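Local coordinates for protein synthesis inhibitor I (Hordeum vulgare, PDB 4FBC) that belongs to the ribosome-inactivating proteins, a family well known from plants with a mixed alpha and beta fold, and holds adenosine monophosphate in a pocket of this model, at residues I35-K38 / L39-P42; K70-P73 / T74-G77; F92-S95 / D96-W100; T247-Q250 / A251-L255; V269-A272 / L273-F276. The protein carries 3 engineered substitutions. One frame throughout, in Å; residues are numbered along the deposited sequence.

Interaction 1 of 5, residues I35-K38 / L39-P42; sequences IRNK and LRNP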
loop_
_atom_site.group_PDB
_atom_site.type_symbol
_atom_site.label_atom_id
_atom_site.label_comp_id
_atom_site.label_asym_id
_atom_site.label_seq_id
_atom_site.Cartn_x
_atom_site.Cartn_y
_atom_site.Cartn_z
ATOM N N ILE A 35 -8.070 5.611 3.540
ATOM C CA ILE A 35 -6.638 5.761 3.228
ATOM C C ILE A 35 -6.454 6.385 1.842
ATOM O O ILE A 35 -5.707 7.358 1.685
ATOM C CB ILE A 35 -5.864 4.426 3.321
ATOM C CG1 ILE A 35 -5.920 3.891 4.757
ATOM C CG2 ILE A 35 -4.402 4.622 2.893
ATOM C CD1 ILE A 35 -5.339 2.510 4.955
ATOM N N ARG A 36 -7.129 5.836 0.832
ATOM C CA ARG A 36 -7.018 6.388 -0.511
ATOM C C ARG A 36 -7.422 7.852 -0.526
ATOM O O ARG A 36 -6.763 8.679 -1.148
ATOM C CB ARG A 36 -7.913 5.621 -1.482
ATOM C CG ARG A 36 -7.536 4.173 -1.661
ATOM C CD ARG A 36 -8.644 3.466 -2.446
ATOM N NE ARG A 36 -8.323 2.063 -2.639
ATOM C CZ ARG A 36 -9.229 1.138 -2.927
ATOM N NH1 ARG A 36 -10.515 1.486 -3.045
ATOM N NH2 ARG A 36 -8.853 -0.124 -3.070
ATOM N N ASN A 37 -8.508 8.164 0.175
ATOM C CA ASN A 37 -9.057 9.513 0.181
ATOM C C ASN A 37 -8.089 10.514 0.814
ATOM O O ASN A 37 -7.880 11.604 0.280
ATOM C CB ASN A 37 -10.411 9.541 0.898
ATOM C CG ASN A 37 -11.003 10.938 0.972
ATOM O OD1 ASN A 37 -11.055 11.541 2.043
ATOM N ND2 ASN A 37 -11.449 11.462 -0.169
ATOM N N LYS A 38 -7.486 10.137 1.936
ATOM C CA LYS A 38 -6.543 11.021 2.613
ATOM C C LYS A 38 -5.194 11.162 1.897
ATOM O O LYS A 38 -4.478 12.147 2.111
ATOM C CB LYS A 38 -6.359 10.604 4.074
ATOM C CG LYS A 38 -7.629 10.816 4.906
ATOM C CD LYS A 38 -7.362 10.659 6.390
ATOM C CE LYS A 38 -8.512 11.238 7.208
ATOM N NZ LYS A 38 -8.271 11.074 8.673
ATOM N N LEU A 39 -4.861 10.203 1.040
ATOM C CA LEU A 39 -3.598 10.239 0.283
ATOM C C LEU A 39 -3.680 11.075 -1.000
ATOM O O LEU A 39 -2.654 11.482 -1.561
ATOM C CB LEU A 39 -3.153 8.808 -0.080
ATOM C CG LEU A 39 -2.598 7.901 1.012
ATOM C CD1 LEU A 39 -2.364 6.477 0.481
ATOM C CD2 LEU A 39 -1.302 8.499 1.554
ATOM N N ARG A 40 -4.896 11.344 -1.463
ATOM C CA ARG A 40 -5.111 11.829 -2.825
ATOM C C ARG A 40 -4.595 13.248 -3.046
ATOM O O ARG A 40 -4.555 14.070 -2.126
ATOM C CB ARG A 40 -6.613 11.793 -3.169
ATOM C CG ARG A 40 -7.367 13.032 -2.692
ATOM C CD ARG A 40 -8.879 12.864 -2.568
ATOM N NE ARG A 40 -9.483 14.130 -2.143
ATOM C CZ ARG A 40 -9.410 14.653 -0.915
ATOM N NH1 ARG A 40 -8.773 14.021 0.070
ATOM N NH2 ARG A 40 -10.003 15.818 -0.659
ATOM N N ASN A 41 -4.196 13.522 -4.277
ATOM C CA ASN A 41 -4.015 14.892 -4.729
ATOM C C ASN A 41 -5.374 15.418 -5.177
ATOM O O ASN A 41 -5.874 15.028 -6.235
ATOM C CB ASN A 41 -3.014 14.927 -5.890
ATOM C CG ASN A 41 -2.746 16.340 -6.393
ATOM O OD1 ASN A 41 -3.414 17.284 -5.995
ATOM N ND2 ASN A 41 -1.756 16.482 -7.265
ATOM N N PRO A 42 -5.966 16.339 -4.398
ATOM C CA PRO A 42 -7.329 16.766 -4.751
ATOM C C PRO A 42 -7.407 17.444 -6.124
ATOM O O PRO A 42 -8.498 17.541 -6.689
ATOM C CB PRO A 42 -7.696 17.762 -3.632
ATOM C CG PRO A 42 -6.766 17.448 -2.498
ATOM C CD PRO A 42 -5.483 16.975 -3.160
HETATM O O HOH W 1 -5.383 14.636 0.278
HETATM O O HOH W 2 -3.212 14.085 0.670
#

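Interaction 2 of 5, residues K70-P73 / T74-G77; sequences KASP and TSAG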
loop_
_atom_site.group_PDB
_atom_site.type_symbol
_atom_site.label_atom_id
_atom_site.label_comp_id
_atom_site.label_asym_id
_atom_site.label_seq_id
_atom_site.Cartn_x
_atom_site.Cartn_y
_atom_site.Cartn_z
ATOM N N LYS A 70 -5.452 -3.253 15.199
ATOM C CA LYS A 70 -5.770 -3.661 16.566
ATOM C C LYS A 70 -6.365 -5.069 16.622
ATOM O O LYS A 70 -7.215 -5.420 15.810
ATOM C CB LYS A 70 -6.747 -2.652 17.182
ATOM C CG LYS A 70 -6.196 -1.232 17.228
ATOM C CD LYS A 70 -7.264 -0.199 17.569
ATOM C CE LYS A 70 -7.923 -0.491 18.902
ATOM N NZ LYS A 70 -8.697 0.681 19.400
ATOM N N ALA A 71 -5.925 -5.870 17.590
ATOM C CA ALA A 71 -6.479 -7.209 17.776
ATOM C C ALA A 71 -7.945 -7.140 18.193
ATOM O O ALA A 71 -8.702 -8.092 17.990
ATOM C CB ALA A 71 -5.676 -7.976 18.809
ATOM N N SER A 72 -8.330 -6.005 18.778
ATOM C CA SER A 72 -9.672 -5.798 19.315
ATOM C C SER A 72 -9.889 -4.303 19.570
ATOM O O SER A 72 -8.920 -3.541 19.610
ATOM C CB SER A 72 -9.842 -6.580 20.619
ATOM O OG SER A 72 -9.474 -5.781 21.732
ATOM N N PRO A 73 -11.158 -3.871 19.738
ATOM C CA PRO A 73 -11.451 -2.442 19.954
ATOM C C PRO A 73 -10.777 -1.806 21.179
ATOM O O PRO A 73 -10.671 -0.576 21.239
ATOM C CB PRO A 73 -12.973 -2.424 20.125
ATOM C CG PRO A 73 -13.444 -3.587 19.322
ATOM C CD PRO A 73 -12.391 -4.648 19.505
ATOM N N THR A 74 -10.329 -2.623 22.127
ATOM C CA THR A 74 -9.689 -2.114 23.339
ATOM C C THR A 74 -8.165 -2.218 23.280
ATOM O O THR A 74 -7.457 -1.458 23.943
ATOM C CB THR A 74 -10.194 -2.854 24.601
ATOM O OG1 THR A 74 -9.974 -4.266 24.464
ATOM C CG2 THR A 74 -11.668 -2.597 24.816
ATOM N N SER A 75 -7.674 -3.152 22.467
ATOM C CA SER A 75 -6.256 -3.501 22.419
ATOM C C SER A 75 -5.354 -2.397 21.870
ATOM O O SER A 75 -5.780 -1.579 21.050
ATOM C CB SER A 75 -6.056 -4.768 21.582
ATOM O OG SER A 75 -6.855 -5.835 22.051
ATOM N N ALA A 76 -4.101 -2.383 22.323
ATOM C CA ALA A 76 -3.096 -1.502 21.741
ATOM C C ALA A 76 -2.774 -2.005 20.341
ATOM O O ALA A 76 -2.587 -3.208 20.131
ATOM C CB ALA A 76 -1.833 -1.466 22.603
ATOM N N GLY A 77 -2.713 -1.090 19.383
ATOM C CA GLY A 77 -2.510 -1.483 18.003
ATOM C C GLY A 77 -1.056 -1.608 17.600
ATOM O O GLY A 77 -0.179 -1.001 18.215
#

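Interaction 3 of 5, residues F92-S95 / D96-W100; sequences FKSS and DGTWW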
loop_
_atom_site.group_PDB
_atom_site.type_symbol
_atom_site.label_atom_id
_atom_site.label_comp_id
_atom_site.label_asym_id
_atom_site.label_seq_id
_atom_site.Cartn_x
_atom_site.Cartn_y
_atom_site.Cartn_z
ATOM N N PHE A 92 7.569 -0.562 11.501
ATOM C CA PHE A 92 6.463 -0.995 12.358
ATOM C C PHE A 92 6.885 -0.945 13.818
ATOM O O PHE A 92 8.057 -1.128 14.144
ATOM C CB PHE A 92 5.933 -2.381 11.977
ATOM C CG PHE A 92 6.918 -3.495 12.187
ATOM C CD1 PHE A 92 7.045 -4.106 13.427
ATOM C CD2 PHE A 92 7.697 -3.948 11.136
ATOM C CE1 PHE A 92 7.948 -5.134 13.620
ATOM C CE2 PHE A 92 8.600 -4.983 11.319
ATOM C CZ PHE A 92 8.725 -5.575 12.559
ATOM N N LYS A 93 5.924 -0.693 14.696
ATOM C CA LYS A 93 6.241 -0.441 16.095
ATOM C C LYS A 93 5.683 -1.556 16.975
ATOM O O LYS A 93 4.474 -1.785 17.003
ATOM C CB LYS A 93 5.664 0.920 16.504
ATOM C CG LYS A 93 6.066 1.396 17.886
ATOM C CD LYS A 93 5.370 2.709 18.189
ATOM C CE LYS A 93 5.848 3.325 19.489
ATOM N NZ LYS A 93 5.081 4.571 19.809
ATOM N N SER A 94 6.568 -2.253 17.686
ATOM C CA SER A 94 6.166 -3.349 18.563
ATOM C C SER A 94 5.670 -2.831 19.915
ATOM O O SER A 94 5.768 -1.639 20.202
ATOM C CB SER A 94 7.317 -4.339 18.746
ATOM O OG SER A 94 8.500 -3.702 19.198
ATOM N N SER A 95 5.129 -3.725 20.737
ATOM C CA SER A 95 4.493 -3.322 21.995
ATOM C C SER A 95 5.447 -2.713 23.033
ATOM O O SER A 95 5.011 -1.960 23.908
ATOM C CB SER A 95 3.722 -4.497 22.609
ATOM O OG SER A 95 4.580 -5.591 22.870
ATOM N N ASP A 96 6.737 -3.035 22.941
ATOM C CA ASP A 96 7.720 -2.471 23.872
ATOM C C ASP A 96 8.201 -1.092 23.424
ATOM O O ASP A 96 9.086 -0.502 24.045
ATOM C CB ASP A 96 8.909 -3.421 24.058
ATOM C CG ASP A 96 9.753 -3.569 22.800
ATOM O OD1 ASP A 96 9.277 -3.227 21.698
ATOM O OD2 ASP A 96 10.901 -4.041 22.914
ATOM N N GLY A 97 7.628 -0.589 22.333
ATOM C CA GLY A 97 7.941 0.746 21.854
ATOM C C GLY A 97 9.028 0.811 20.793
ATOM O O GLY A 97 9.356 1.887 20.298
ATOM N N THR A 98 9.580 -0.342 20.432
ATOM C CA THR A 98 10.664 -0.390 19.452
ATOM C C THR A 98 10.151 -0.188 18.026
ATOM O O THR A 98 9.269 -0.919 17.569
ATOM C CB THR A 98 11.421 -1.734 19.511
ATOM O OG1 THR A 98 11.970 -1.924 20.821
ATOM C CG2 THR A 98 12.547 -1.751 18.501
ATOM N N TRP A 99 10.708 0.798 17.325
ATOM C CA TRP A 99 10.483 0.932 15.885
ATOM C C TRP A 99 11.433 0.017 15.119
ATOM O O TRP A 99 12.660 0.081 15.294
ATOM C CB TRP A 99 10.674 2.383 15.432
ATOM C CG TRP A 99 9.444 3.242 15.586
ATOM C CD1 TRP A 99 9.221 4.196 16.536
ATOM C CD2 TRP A 99 8.270 3.218 14.758
ATOM N NE1 TRP A 99 7.980 4.766 16.353
ATOM C CE2 TRP A 99 7.380 4.188 15.265
ATOM C CE3 TRP A 99 7.892 2.477 13.636
ATOM C CZ2 TRP A 99 6.128 4.428 14.685
ATOM C CZ3 TRP A 99 6.651 2.710 13.068
ATOM C CH2 TRP A 99 5.786 3.682 13.590
ATOM N N TRP A 100 10.855 -0.846 14.291
ATOM C CA TRP A 100 11.616 -1.729 13.423
ATOM C C TRP A 100 11.548 -1.174 12.011
ATOM O O TRP A 100 10.510 -0.663 11.593
ATOM C CB TRP A 100 11.036 -3.143 13.469
ATOM C CG TRP A 100 11.035 -3.714 14.849
ATOM C CD1 TRP A 100 10.048 -3.603 15.787
ATOM C CD2 TRP A 100 12.079 -4.484 15.453
ATOM N NE1 TRP A 100 10.413 -4.263 16.938
ATOM C CE2 TRP A 100 11.658 -4.806 16.759
ATOM C CE3 TRP A 100 13.333 -4.923 15.019
ATOM C CZ2 TRP A 100 12.448 -5.555 17.633
ATOM C CZ3 TRP A 100 14.110 -5.670 15.885
ATOM C CH2 TRP A 100 13.665 -5.979 17.177
HETATM O O HOH W 3 7.135 -5.983 22.176
#

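Interaction 4 of 5, residues T247-Q250 / A251-L255; sequences TAVQ and AANTL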
loop_
_atom_site.group_PDB
_atom_site.type_symbol
_atom_site.label_atom_id
_atom_site.label_comp_id
_atom_site.label_asym_id
_atom_site.label_seq_id
_atom_site.Cartn_x
_atom_site.Cartn_y
_atom_site.Cartn_z
ATOM N N THR A 247 -8.961 -2.364 -21.129
ATOM C CA THR A 247 -9.528 -1.052 -21.436
ATOM C C THR A 247 -9.314 -0.059 -20.302
ATOM O O THR A 247 -9.002 -0.446 -19.174
ATOM C CB THR A 247 -11.049 -1.124 -21.686
ATOM O OG1 THR A 247 -11.713 -1.474 -20.461
ATOM C CG2 THR A 247 -11.386 -2.148 -22.778
ATOM N N ALA A 248 -9.494 1.219 -20.612
ATOM C CA ALA A 248 -9.395 2.275 -19.606
ATOM C C ALA A 248 -10.442 2.092 -18.504
ATOM O O ALA A 248 -10.143 2.286 -17.318
ATOM C CB ALA A 248 -9.542 3.647 -20.254
ATOM N N VAL A 249 -11.661 1.715 -18.884
ATOM C CA VAL A 249 -12.711 1.483 -17.885
ATOM C C VAL A 249 -12.314 0.344 -16.940
ATOM O O VAL A 249 -12.517 0.426 -15.727
ATOM C CB VAL A 249 -14.098 1.243 -18.522
ATOM C CG1 VAL A 249 -15.048 0.639 -17.511
ATOM C CG2 VAL A 249 -14.678 2.552 -19.049
ATOM N N GLN A 250 -11.698 -0.703 -17.479
ATOM C CA GLN A 250 -11.195 -1.767 -16.622
ATOM C C GLN A 250 -10.048 -1.286 -15.738
ATOM O O GLN A 250 -9.962 -1.667 -14.571
ATOM C CB GLN A 250 -10.761 -2.983 -17.450
ATOM C CG GLN A 250 -11.933 -3.736 -18.095
ATOM C CD GLN A 250 -11.465 -4.826 -19.036
ATOM O OE1 GLN A 250 -10.278 -4.917 -19.344
ATOM N NE2 GLN A 250 -12.394 -5.668 -19.490
ATOM N N ALA A 251 -9.176 -0.446 -16.293
ATOM C CA ALA A 251 -8.076 0.118 -15.520
ATOM C C ALA A 251 -8.592 0.959 -14.343
ATOM O O ALA A 251 -8.049 0.872 -13.242
ATOM C CB ALA A 251 -7.168 0.957 -16.419
ATOM N N ALA A 252 -9.630 1.762 -14.593
ATOM C CA ALA A 252 -10.259 2.595 -13.559
ATOM C C ALA A 252 -10.895 1.730 -12.473
ATOM O O ALA A 252 -10.754 2.014 -11.284
ATOM C CB ALA A 252 -11.294 3.544 -14.168
ATOM N N ASN A 253 -11.588 0.668 -12.874
ATOM C CA ASN A 253 -12.142 -0.266 -11.891
ATOM C C ASN A 253 -11.074 -1.021 -11.107
ATOM O O ASN A 253 -11.341 -1.518 -10.017
ATOM C CB ASN A 253 -13.087 -1.260 -12.570
ATOM C CG ASN A 253 -14.439 -0.660 -12.859
ATOM O OD1 ASN A 253 -15.039 -0.007 -11.995
ATOM N ND2 ASN A 253 -14.931 -0.864 -14.074
ATOM N N THR A 254 -9.863 -1.103 -11.656
ATOM C CA THR A 254 -8.785 -1.858 -11.019
ATOM C C THR A 254 -7.949 -1.018 -10.050
ATOM O O THR A 254 -7.578 -1.494 -8.971
ATOM C CB THR A 254 -7.869 -2.513 -12.077
ATOM O OG1 THR A 254 -8.662 -3.401 -12.878
ATOM C CG2 THR A 254 -6.728 -3.292 -11.409
ATOM N N LEU A 255 -7.676 0.230 -10.425
ATOM C CA LEU A 255 -6.799 1.101 -9.642
ATOM C C LEU A 255 -7.529 1.691 -8.431
ATOM O O LEU A 255 -8.546 2.367 -8.580
ATOM C CB LEU A 255 -6.226 2.222 -10.531
ATOM C CG LEU A 255 -5.126 1.767 -11.503
ATOM C CD1 LEU A 255 -5.016 2.721 -12.680
ATOM C CD2 LEU A 255 -3.792 1.629 -10.779
#

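Interaction 5 of 5, residues V269-A272 / L273-F276; sequences VAKA and LELF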
loop_
_atom_site.group_PDB
_atom_site.type_symbol
_atom_site.label_atom_id
_atom_site.label_comp_id
_atom_site.label_asym_id
_atom_site.label_seq_id
_atom_site.Cartn_x
_atom_site.Cartn_y
_atom_site.Cartn_z
ATOM N N VAL A 269 6.249 16.615 -12.437
ATOM C CA VAL A 269 6.379 16.588 -10.986
ATOM C C VAL A 269 6.123 17.970 -10.383
ATOM O O VAL A 269 5.312 18.113 -9.454
ATOM C CB VAL A 269 7.752 16.048 -10.562
ATOM C CG1 VAL A 269 8.029 16.363 -9.107
ATOM C CG2 VAL A 269 7.793 14.533 -10.802
ATOM N N ALA A 270 6.775 18.994 -10.926
ATOM C CA ALA A 270 6.647 20.331 -10.350
ATOM C C ALA A 270 5.231 20.887 -10.462
ATOM O O ALA A 270 4.702 21.458 -9.503
ATOM C CB ALA A 270 7.655 21.301 -10.973
ATOM N N LYS A 271 4.616 20.736 -11.627
ATOM C CA LYS A 271 3.275 21.284 -11.816
ATOM C C LYS A 271 2.230 20.542 -10.976
ATOM O O LYS A 271 1.347 21.169 -10.395
ATOM C CB LYS A 271 2.879 21.316 -13.297
ATOM C CG LYS A 271 1.668 22.217 -13.579
ATOM C CD LYS A 271 1.968 23.659 -13.142
ATOM C CE LYS A 271 0.855 24.641 -13.499
ATOM N NZ LYS A 271 1.315 26.070 -13.322
ATOM N N ALA A 272 2.332 19.217 -10.881
ATOM C CA ALA A 272 1.363 18.473 -10.074
ATOM C C ALA A 272 1.504 18.805 -8.594
ATOM O O ALA A 272 0.517 18.820 -7.859
ATOM C CB ALA A 272 1.501 16.956 -10.305
ATOM N N LEU A 273 2.731 19.082 -8.148
ATOM C CA LEU A 273 2.934 19.441 -6.752
ATOM C C LEU A 273 2.407 20.858 -6.525
ATOM O O LEU A 273 1.869 21.165 -5.457
ATOM C CB LEU A 273 4.415 19.321 -6.356
ATOM C CG LEU A 273 4.917 17.897 -6.072
ATOM C CD1 LEU A 273 6.419 17.895 -5.810
ATOM C CD2 LEU A 273 4.182 17.342 -4.874
ATOM N N GLU A 274 2.555 21.714 -7.530
ATOM C CA GLU A 274 2.012 23.070 -7.452
ATOM C C GLU A 274 0.496 23.023 -7.289
ATOM O O GLU A 274 -0.064 23.698 -6.414
ATOM C CB GLU A 274 2.392 23.876 -8.693
ATOM C CG GLU A 274 1.667 25.196 -8.809
ATOM C CD GLU A 274 2.109 25.983 -10.018
ATOM O OE1 GLU A 274 1.239 26.542 -10.725
ATOM O OE2 GLU A 274 3.332 26.039 -10.259
ATOM N N LEU A 275 -0.163 22.205 -8.105
ATOM C CA LEU A 275 -1.617 22.054 -7.987
ATOM C C LEU A 275 -2.027 21.425 -6.652
ATOM O O LEU A 275 -3.016 21.841 -6.049
ATOM C CB LEU A 275 -2.188 21.263 -9.166
ATOM C CG LEU A 275 -1.923 21.850 -10.555
ATOM C CD1 LEU A 275 -2.549 21.000 -11.647
ATOM C CD2 LEU A 275 -2.398 23.293 -10.675
ATOM N N PHE A 276 -1.265 20.434 -6.195
ATOM C CA PHE A 276 -1.484 19.803 -4.895
ATOM C C PHE A 276 -1.442 20.849 -3.788
ATOM O O PHE A 276 -2.343 20.921 -2.949
ATOM C CB PHE A 276 -0.420 18.717 -4.666
ATOM C CG PHE A 276 -0.558 17.963 -3.374
ATOM C CD1 PHE A 276 -1.723 17.268 -3.069
ATOM C CD2 PHE A 276 0.513 17.886 -2.485
ATOM C CE1 PHE A 276 -1.829 16.548 -1.892
ATOM C CE2 PHE A 276 0.414 17.167 -1.306
ATOM C CZ PHE A 276 -0.763 16.490 -1.009
#

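Interaction 1 of 5, residues I35-K38 / L39-P42
Arg40 folds back over Asn37 at the C-terminal end of helix 25-39. Arg40 CB lies 3.7 Å from Asn37 O. CG sits between the backbone N and the carbonyl carbon (chi1 84°), which turns the chain back along the helix and brings both CG and CD to 3.3 Å from Asn37 O. Arg40 NE and CZ pass 3.8 and 3.6 Å from Asn37 O. At the tip, Arg40 NH1 donates to Asn37 O across 2.6 Å; the oxygen lies near the guanidinium plane, while the nitrogen stands above the carbonyl plane. The Asn37 amide is almost parallel to the guanidinium (planes 7° apart), its ND2 over the rim of one face, with Pro42 CG over the opposite one. The last carbonyls of a helix run short of backbone partners; Asn37 O receives a weak bond from Arg40 N, and the guanidinium, whose charge probably also suits the helix end, supplies a stronger one. Further back, Leu39 N donates to Ile35 O at 3.0 Å, and Leu39 CD1 runs beside Ile35 CG2 at 3.7 Å, both side chains packing on Phe65 of strand 64-70. Two waters each bridge Lys38 O and Arg40 O.

Interaction 2 of 5, residues K70-P73 / T74-G77
A tight turn in the connection between the neighbouring antiparallel strands 64-70 and 78-83 brings Ser72 against Thr74 and Ser75. Ser75 N donates to Ser72 O at 3.1 Å, closing a four-residue beta turn with Pro73 and Thr74 at its corners, both with backbone angles close to type I. The hydrogen bond is bent (137° at the hydrogen), and the nitrogen comes in from well above the carbonyl plane rather than within it. Ser72 OG gathers three partners on the following residues. It accepts from Thr74 N (3.3 Å), which makes an ST turn inside the beta turn, and it accepts from Thr74 OG1. Its shortest link is to Ser75 OG, 2.6 Å away, in a hydroxyl pair in which either could be the donor. Thr74 OG1 faces this cluster because it sits between its own backbone N and carbonyl carbon (chi1 57°), with CG2 anti to the carbonyl carbon. On another side of the loop Lys70 spans the turn. Its CG passes 3.8 Å from Gly77 CA, the chain bends at chi3 (58°) so that CE comes 3.2 Å from Ser75 O, and NZ then donates to Pro73 O over 3.0 Å. The Lys70 backbone is bonded to Phe19 and Val21, and Pro73 rests on Asn20, so one flank of the loop follows strand 16-20. The loop is thus a hairpin connection in which a serine-headed ST turn is nested in a type I beta turn.

Interaction 3 of 5, residues F92-S95 / D96-W100
Phe92 and Trp100 form an antiparallel hydrogen-bonded pair, Trp100 N to Phe92 O at 2.8 Å being almost straight, and Lys93 and Trp99 follow as a non-hydrogen-bonded pair toward the turn. The hairpin of strands 89-93 and 99-101 closes with a type I turn from Ser94 to Gly97 and a G1 beta bulge: Gly97 N donates to Ser94 O, Ser94 N to Thr98 O, and Gly97 takes up positive phi (94°), where a side chain would be jammed against the preceding carbonyl oxygen. On one face of the sheet Lys93 CB stands squarely over the six-membered ring of Trp99, 3.7 Å from its centroid, in a CH-pi contact, and the extended lysine chain continues past NE1. On the other face Trp100 CB lies over the Phe92 ring, 3.7 Å from the centroid, while the two ring systems, 20° apart in plane, are slid so far that they barely overlap. Arg149 adds a cation-pi contact to Trp100, and Phe92 packs on Leu78 and Leu80. At the turn Ser94 OG is both acceptor and donor: it accepts from Trp100 NE1, nearly in the indole plane, at 3.0 Å, and donates to Asp96 OD1 at 2.7 Å. That same OD1 closes an Asx turn, taking Thr98 N (3.2 Å) from above the carboxylate plane, on the face opposite to Ser94 OG.

Interaction 4 of 5, residues T247-Q250 / A251-L255
Val249 lies beside Asn253 one helical turn on, the two side chains pointing the same way, with Val249 CG1 3.8 Å from Asn253 ND2. On the backbone, Asn253 N donates to Val249 O at 3.0 Å, one rung of a ladder that begins with Ala251 N to Thr247 O and Ala252 N to Ala248 O. The start of helix 248-254 is a capping box: Gln250 N donates to Thr247 OG1 (3.1 Å, 160°), and Thr247 N returns a weak bond to Gln250 OE1, whose stronger partner is Arg246 N. At the far end the backbone bond from Thr254 N to Gln250 O is weak, and the side chain reinforces it. With OG1 beside its own backbone N (chi1 -60°), the Thr254 hydroxyl swings back along the helix and donates to Gln250 O at 2.8 Å, so this carbonyl is gripped twice. Leu255 then leaves the helical conformation, its N still bonded to Ala251 O. The short helix lies against helix 214-225, where Ala248 meets Leu221, Thr254 meets Leu217 and Leu255 touches both leucines; Leu255 O accepts from Arg49 NE of strand 49-50 and Gln181 NE2 of helix 181-190.

Interaction 5 of 5, residues V269-A272 / L273-F276
Lys271 and Glu274 meet on the exposed side of helix 269-278 in a salt bridge, Lys271 NZ donating to Glu274 OE1 across 2.6 Å. The ammonium group stands above the carboxylate plane, 44° out of it. Lys271 CG lies opposite the backbone N (chi1 -164°) and the chain kinks at chi2 (59°), which carries CD, CE and NZ across the end of an extended glutamate. Along another flank Val269 and Leu273 run side by side, CG1 of the valine 4.0 Å from CD1 of the leucine. Both contacts rest on the regular i to i+4 backbone ladder of an alpha helix: Leu273 N to Val269 O, Glu274 N to Ala270 O, Leu275 N to Lys271 O and Phe276 N to Ala272 O, between 2.9 and 3.1 Å. Leu275 CG also passes 3.3 Å from Lys271 O, and Phe276 CB lies the same distance from Ala272 O. Farther out, the first turn is held by Glu262 OE2, which takes Val269 N, and by Thr268 OG1, which takes Lys271 N. Ala272 is buried against Pro54 and Phe260, Leu275 touches Ala43, and the Phe276 side chain meets Asn41, whose ND2 makes a weak hydrogen bond to Ala272 O. Ser279 OG bonds to Phe276 O at the C-terminal side.

Overall arrangement
Interaction 2 is a surface contact; the other four are partly buried. Interactions 1 and 5 touch directly, the loop after helix 25-39 lying against Ala272 and Phe276, whereas interactions 4 and 5 belong to successive helices whose nearest atoms are about 16 Å apart. Interactions 2 and 3 sit near one another (centres about 15 Å apart) in two hairpin connections of the same mixed sheet, on the opposite side of the chain's centre from interaction 4. Hydroxyls dominate the loop of 70-77, aromatic faces the hairpin of 92-100. The helical contacts differ by position: a capping box at a start, a salt bridge along the first turns, an arginine folded over a carbonyl at an end.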